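Local coordinates for Glyco_hydro_cc domain-containing protein (Cryptococcus neoformans, PDB 6UBC) that probably binds beta-1,3-glucan oligosaccharides, as an oligosaccharide-binding member (subgroup VII) of glycoside hydrolase family GH128, at residues L212-G217 and D422-G427; T353-Y358 and D404-Y409. All blocks are in the same frame, centred on the assembly; numbering follows the deposited sequence.

How the interactions relate
Both contacts belong to the glycosyl hydrolase catalytic core, about 25 Å apart between centres and without touching; residues 353-358 and 404-409 lie in the chain between the two segments of interaction 1. Interaction 1 sits near the periphery, about 18 Å from the centre of the chain, where the short helix 212-215 meets the small hairpin built on strand 424-425. Interaction 2 is nearer the centre, at about 12 Å, and joins helix 348-362 to the start of strand 406-411 in the mostly parallel main sheet. The first is made of apolar side chains and one carbonyl at a ring edge. The second pairs a buried aliphatic contact with a salt bridge and a bridging water.

Interaction 1: residues L212-G217 and D422-G427; sequences LSFLQG and DMISNG
Phe214 and Ile424 approach from opposite directions, and the phenyl ring carries most of the contact. From CB, which leaves the helix toward residues 422-427, CG lies beside the backbone N and anti to the carbonyl carbon (chi1 -66°), and this directs the ring toward the hairpin. Phe214 CD2 and CE2 both reach the CD1 methyl of Ile424, with Phe214 CE2 3.5 Å from it; the methyl meets the ring obliquely. At the far end, Phe214 CZ comes within 3.4 Å of Gly427 O, which lies in the ring plane at the edge, where the partly positive aromatic C-H groups point. A second, looser contact runs alongside: Leu215 CD1 and Met423 SD meet tip to tip at 4.2 Å, the methionine chain extending before it bends at chi3 (-87°). Both of these residues are buried, whereas Phe214 and Ile424 are partly exposed. The hairpin strand 428-429 contributes Leu429, which touches Phe214, Met423 and Ile424. Deeper in, Leu215 and Met423 share Val206 of strand 204-207 and Tyr436 of helix 431-441, so the contact ties the helix after strand 204-207 to the hairpin 424-429 beside the C-terminal helix and the main sheet.

Interaction 2: residues T353-Y358 and D404-Y409; sequences TDIDYY and DRVQAY
Arg405 starts with CG beside its backbone N, runs on extended through chi2 and bends at chi3 (-53°), laying its guanidinium across the side of helix 348-362. Ile355, with its CG2 branch anti to the backbone N, puts that methyl over the centre of one guanidinium face, 3.5 Å from Arg405 CZ. Its other branch goes deeper, where Ile355 CD1 meets Val406 CG2 at 3.7 Å, the side chains crossing at about a right angle. The carboxylate of Asp356 turns back to the guanidinium edge although its CB points away from residues 404-409. In the salt bridge Arg405 NH1 donates to Asp356 OD1 at 2.7 Å, nearly straight (173°), and the oxygen accepts through its anti lone pair; the two planes are turned 47° apart, so the direct pairing rests on one N-H. A water donates to Asp356 OD1 (2.8 Å) and accepts from Arg405 NH2 (3.2 Å). Helix 348-362 is the beta-alpha-beta crossover between parallel strands 339-345 and 366-375, as expected of a (beta/alpha)-barrel, and Ile355 also packs on Ile366. With Asp356 at its edge, Asp403 as a second partner and a methyl over one face, the guanidinium is restrained in rotation, and the two aspartates probably stabilise its positive charge.

Interaction 1: residues L212-G217 and D422-G427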
loop_
_atom_site.group_PDB
_atom_site.type_symbol
_atom_site.label_atom_id
_atom_site.label_comp_id
_atom_site.label_asym_id
_atom_site.label_seq_id
_atom_site.Cartn_x
_atom_site.Cartn_y
_atom_site.Cartn_z
ATOM N N LEU A 212 -12.176 -2.061 9.194
ATOM C CA LEU A 212 -11.559 -3.136 10.008
ATOM C C LEU A 212 -12.625 -3.988 10.690
ATOM O O LEU A 212 -12.490 -5.219 10.706
ATOM C CB LEU A 212 -10.611 -2.572 11.079
ATOM C CG LEU A 212 -9.349 -1.895 10.556
ATOM C CD1 LEU A 212 -8.570 -1.345 11.726
ATOM C CD2 LEU A 212 -8.525 -2.841 9.710
ATOM N N SER A 213 -13.623 -3.356 11.307
ATOM C CA SER A 213 -14.646 -4.074 12.094
ATOM C C SER A 213 -15.312 -5.088 11.152
ATOM O O SER A 213 -15.778 -6.134 11.639
ATOM C CB SER A 213 -15.601 -3.187 12.783
ATOM O OG SER A 213 -16.280 -2.383 11.855
ATOM N N PHE A 214 -15.396 -4.787 9.859
ATOM C CA PHE A 214 -16.092 -5.642 8.860
ATOM C C PHE A 214 -15.203 -6.775 8.379
ATOM O O PHE A 214 -15.748 -7.886 8.128
ATOM C CB PHE A 214 -16.604 -4.880 7.647
ATOM C CG PHE A 214 -17.700 -3.900 7.947
ATOM C CD1 PHE A 214 -19.029 -4.288 8.014
ATOM C CD2 PHE A 214 -17.387 -2.562 8.165
ATOM C CE1 PHE A 214 -20.027 -3.346 8.282
ATOM C CE2 PHE A 214 -18.392 -1.623 8.433
ATOM C CZ PHE A 214 -19.709 -2.013 8.500
ATOM N N LEU A 215 -13.901 -6.547 8.243
ATOM C CA LEU A 215 -13.002 -7.537 7.582
ATOM C C LEU A 215 -12.273 -8.403 8.610
ATOM O O LEU A 215 -11.568 -9.356 8.214
ATOM C CB LEU A 215 -12.003 -6.853 6.654
ATOM C CG LEU A 215 -12.588 -5.933 5.576
ATOM C CD1 LEU A 215 -11.477 -5.354 4.697
ATOM C CD2 LEU A 215 -13.596 -6.595 4.708
ATOM N N GLN A 216 -12.392 -8.051 9.876
ATOM C CA GLN A 216 -11.687 -8.735 10.979
ATOM C C GLN A 216 -11.860 -10.258 10.827
ATOM O O GLN A 216 -12.936 -10.799 10.475
ATOM C CB GLN A 216 -12.092 -8.213 12.357
ATOM C CG GLN A 216 -13.548 -8.488 12.651
ATOM C CD GLN A 216 -13.950 -8.032 14.029
ATOM O OE1 GLN A 216 -13.408 -8.560 15.007
ATOM N NE2 GLN A 216 -14.937 -7.137 14.107
ATOM N N GLY A 217 -10.761 -10.952 11.053
ATOM C CA GLY A 217 -10.724 -12.410 10.945
ATOM C C GLY A 217 -10.357 -12.848 9.529
ATOM O O GLY A 217 -10.137 -14.027 9.326
ATOM N N ASP A 422 -16.352 2.785 -3.315
ATOM C CA ASP A 422 -16.363 2.950 -1.838
ATOM C C ASP A 422 -16.635 1.587 -1.174
ATOM O O ASP A 422 -17.575 0.890 -1.605
ATOM C CB ASP A 422 -17.412 3.966 -1.365
ATOM C CG ASP A 422 -17.141 5.445 -1.601
ATOM O OD1 ASP A 422 -16.015 5.786 -1.868
ATOM O OD2 ASP A 422 -18.124 6.210 -1.564
ATOM N N MET A 423 -15.805 1.209 -0.197
ATOM C CA MET A 423 -16.017 -0.034 0.581
ATOM C C MET A 423 -17.091 0.208 1.646
ATOM O O MET A 423 -17.791 -0.750 1.976
ATOM C CB MET A 423 -14.694 -0.458 1.227
ATOM C CG MET A 423 -14.816 -1.664 2.190
ATOM S SD MET A 423 -13.086 -2.232 2.485
ATOM C CE MET A 423 -12.899 -3.349 1.104
ATOM N N ILE A 424 -17.113 1.413 2.230
ATOM C CA ILE A 424 -18.028 1.818 3.338
ATOM C C ILE A 424 -18.856 3.015 2.879
ATOM O O ILE A 424 -18.303 3.959 2.248
ATOM C CB ILE A 424 -17.259 2.104 4.645
ATOM C CG1 ILE A 424 -16.301 0.984 5.077
ATOM C CG2 ILE A 424 -18.258 2.457 5.749
ATOM C CD1 ILE A 424 -16.985 -0.316 5.489
ATOM N N SER A 425 -20.149 3.006 3.166
ATOM C CA SER A 425 -21.053 4.115 2.821
ATOM C C SER A 425 -22.117 4.239 3.924
ATOM O O SER A 425 -22.766 3.226 4.273
ATOM C CB SER A 425 -21.623 3.881 1.493
ATOM O OG SER A 425 -22.470 4.971 1.171
ATOM N N ASN A 426 -22.155 5.389 4.589
ATOM C CA ASN A 426 -23.055 5.619 5.755
ATOM C C ASN A 426 -22.925 4.450 6.759
ATOM O O ASN A 426 -23.954 3.953 7.191
ATOM C CB ASN A 426 -24.498 5.854 5.297
ATOM C CG ASN A 426 -24.620 7.076 4.407
ATOM O OD1 ASN A 426 -25.245 7.006 3.356
ATOM N ND2 ASN A 426 -23.987 8.181 4.777
ATOM N N GLY A 427 -21.698 4.057 7.095
ATOM C CA GLY A 427 -21.411 3.065 8.132
ATOM C C GLY A 427 -21.774 1.655 7.686
ATOM O O GLY A 427 -21.750 0.742 8.533
#

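Interaction 2: residues T353-Y358 and D404-Y409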
loop_
_atom_site.group_PDB
_atom_site.type_symbol
_atom_site.label_atom_id
_atom_site.label_comp_id
_atom_site.label_asym_id
_atom_site.label_seq_id
_atom_site.Cartn_x
_atom_site.Cartn_y
_atom_site.Cartn_z
ATOM N N THR A 353 1.355 -6.096 -15.864
ATOM C CA THR A 353 2.359 -5.118 -16.297
ATOM C C THR A 353 3.034 -4.476 -15.073
ATOM O O THR A 353 4.258 -4.355 -15.022
ATOM C CB THR A 353 1.689 -4.075 -17.185
ATOM O OG1 THR A 353 1.221 -4.746 -18.345
ATOM C CG2 THR A 353 2.619 -2.956 -17.568
ATOM N N ASP A 354 2.248 -4.044 -14.095
ATOM C CA ASP A 354 2.831 -3.364 -12.903
ATOM C C ASP A 354 3.730 -4.332 -12.131
ATOM O O ASP A 354 4.871 -3.949 -11.768
ATOM C CB ASP A 354 1.758 -2.790 -11.978
ATOM C CG ASP A 354 1.004 -1.558 -12.474
ATOM O OD1 ASP A 354 1.413 -0.934 -13.498
ATOM O OD2 ASP A 354 -0.005 -1.208 -11.808
ATOM N N ILE A 355 3.215 -5.542 -11.840
ATOM C CA ILE A 355 3.971 -6.507 -11.004
ATOM C C ILE A 355 5.248 -6.901 -11.744
ATOM O O ILE A 355 6.355 -6.863 -11.157
ATOM C CB ILE A 355 3.136 -7.717 -10.605
ATOM C CG1 ILE A 355 1.902 -7.329 -9.807
ATOM C CG2 ILE A 355 4.052 -8.688 -9.867
ATOM C CD1 ILE A 355 0.987 -8.477 -9.673
ATOM N N ASP A 356 5.120 -7.168 -13.040
ATOM C CA ASP A 356 6.309 -7.499 -13.868
ATOM C C ASP A 356 7.342 -6.382 -13.788
ATOM O O ASP A 356 8.557 -6.665 -13.616
ATOM C CB ASP A 356 5.938 -7.773 -15.315
ATOM C CG ASP A 356 5.174 -9.050 -15.576
ATOM O OD1 ASP A 356 5.053 -9.886 -14.694
ATOM O OD2 ASP A 356 4.695 -9.169 -16.666
ATOM N N TYR A 357 6.947 -5.120 -14.005
ATOM C CA TYR A 357 7.920 -4.023 -14.054
ATOM C C TYR A 357 8.707 -4.001 -12.739
ATOM O O TYR A 357 9.990 -3.930 -12.732
ATOM C CB TYR A 357 7.268 -2.675 -14.377
ATOM C CG TYR A 357 8.277 -1.576 -14.226
ATOM C CD1 TYR A 357 9.266 -1.363 -15.164
ATOM C CD2 TYR A 357 8.378 -0.875 -13.037
ATOM C CE1 TYR A 357 10.269 -0.436 -14.970
ATOM C CE2 TYR A 357 9.392 0.037 -12.824
ATOM C CZ TYR A 357 10.346 0.270 -13.803
ATOM O OH TYR A 357 11.364 1.148 -13.571
ATOM N N TYR A 358 7.994 -4.017 -11.610
ATOM C CA TYR A 358 8.625 -3.816 -10.296
ATOM C C TYR A 358 9.439 -5.039 -9.879
ATOM O O TYR A 358 10.505 -4.812 -9.221
ATOM C CB TYR A 358 7.613 -3.342 -9.252
ATOM C CG TYR A 358 7.279 -1.886 -9.479
ATOM C CD1 TYR A 358 8.168 -0.886 -9.108
ATOM C CD2 TYR A 358 6.142 -1.505 -10.152
ATOM C CE1 TYR A 358 7.894 0.455 -9.308
ATOM C CE2 TYR A 358 5.822 -0.166 -10.350
ATOM C CZ TYR A 358 6.701 0.823 -9.928
ATOM O OH TYR A 358 6.439 2.147 -10.142
ATOM N N ASP A 404 3.309 -15.641 -6.413
ATOM C CA ASP A 404 4.318 -15.718 -5.345
ATOM C C ASP A 404 5.134 -14.435 -5.230
ATOM O O ASP A 404 5.807 -14.285 -4.185
ATOM C CB ASP A 404 5.296 -16.869 -5.625
ATOM C CG ASP A 404 4.660 -18.218 -5.271
ATOM O OD1 ASP A 404 3.441 -18.234 -4.851
ATOM O OD2 ASP A 404 5.393 -19.246 -5.353
ATOM N N ARG A 405 5.147 -13.554 -6.228
ATOM C CA ARG A 405 5.869 -12.265 -6.072
ATOM C C ARG A 405 5.105 -11.320 -5.122
ATOM O O ARG A 405 5.740 -10.373 -4.609
ATOM C CB ARG A 405 6.063 -11.583 -7.423
ATOM C CG ARG A 405 7.001 -12.311 -8.388
ATOM C CD ARG A 405 6.879 -11.934 -9.860
ATOM N NE ARG A 405 5.516 -12.033 -10.388
ATOM C CZ ARG A 405 5.124 -11.558 -11.561
ATOM N NH1 ARG A 405 6.003 -11.007 -12.382
ATOM N NH2 ARG A 405 3.861 -11.645 -11.939
ATOM N N VAL A 406 3.794 -11.490 -4.976
ATOM C CA VAL A 406 2.964 -10.535 -4.168
ATOM C C VAL A 406 2.817 -11.131 -2.774
ATOM O O VAL A 406 2.154 -12.188 -2.627
ATOM C CB VAL A 406 1.624 -10.282 -4.856
ATOM C CG1 VAL A 406 0.697 -9.469 -3.940
ATOM C CG2 VAL A 406 1.842 -9.579 -6.200
ATOM N N GLN A 407 3.392 -10.501 -1.768
ATOM C CA GLN A 407 3.307 -11.062 -0.383
ATOM C C GLN A 407 2.169 -10.428 0.418
ATOM O O GLN A 407 1.854 -10.936 1.476
ATOM C CB GLN A 407 4.588 -10.854 0.418
ATOM C CG GLN A 407 5.801 -11.323 -0.308
ATOM C CD GLN A 407 5.908 -12.761 -0.016
ATOM O OE1 GLN A 407 6.222 -13.127 1.128
ATOM N NE2 GLN A 407 5.615 -13.531 -1.058
ATOM N N ALA A 408 1.565 -9.339 -0.065
ATOM C CA ALA A 408 0.426 -8.699 0.624
ATOM C C ALA A 408 -0.273 -7.761 -0.373
ATOM O O ALA A 408 0.426 -7.226 -1.272
ATOM C CB ALA A 408 0.922 -7.960 1.873
ATOM N N TYR A 409 -1.563 -7.503 -0.151
ATOM C CA TYR A 409 -2.322 -6.516 -0.946
ATOM C C TYR A 409 -3.440 -5.954 -0.076
ATOM O O TYR A 409 -3.941 -6.588 0.907
ATOM C CB TYR A 409 -2.855 -7.189 -2.208
ATOM C CG TYR A 409 -3.743 -8.370 -1.904
ATOM C CD1 TYR A 409 -5.109 -8.214 -1.669
ATOM C CD2 TYR A 409 -3.254 -9.669 -1.868
ATOM C CE1 TYR A 409 -5.941 -9.279 -1.376
ATOM C CE2 TYR A 409 -4.082 -10.753 -1.593
ATOM C CZ TYR A 409 -5.440 -10.559 -1.337
ATOM O OH TYR A 409 -6.294 -11.597 -1.091
HETATM O O HOH W 1 2.798 -11.451 -14.952
#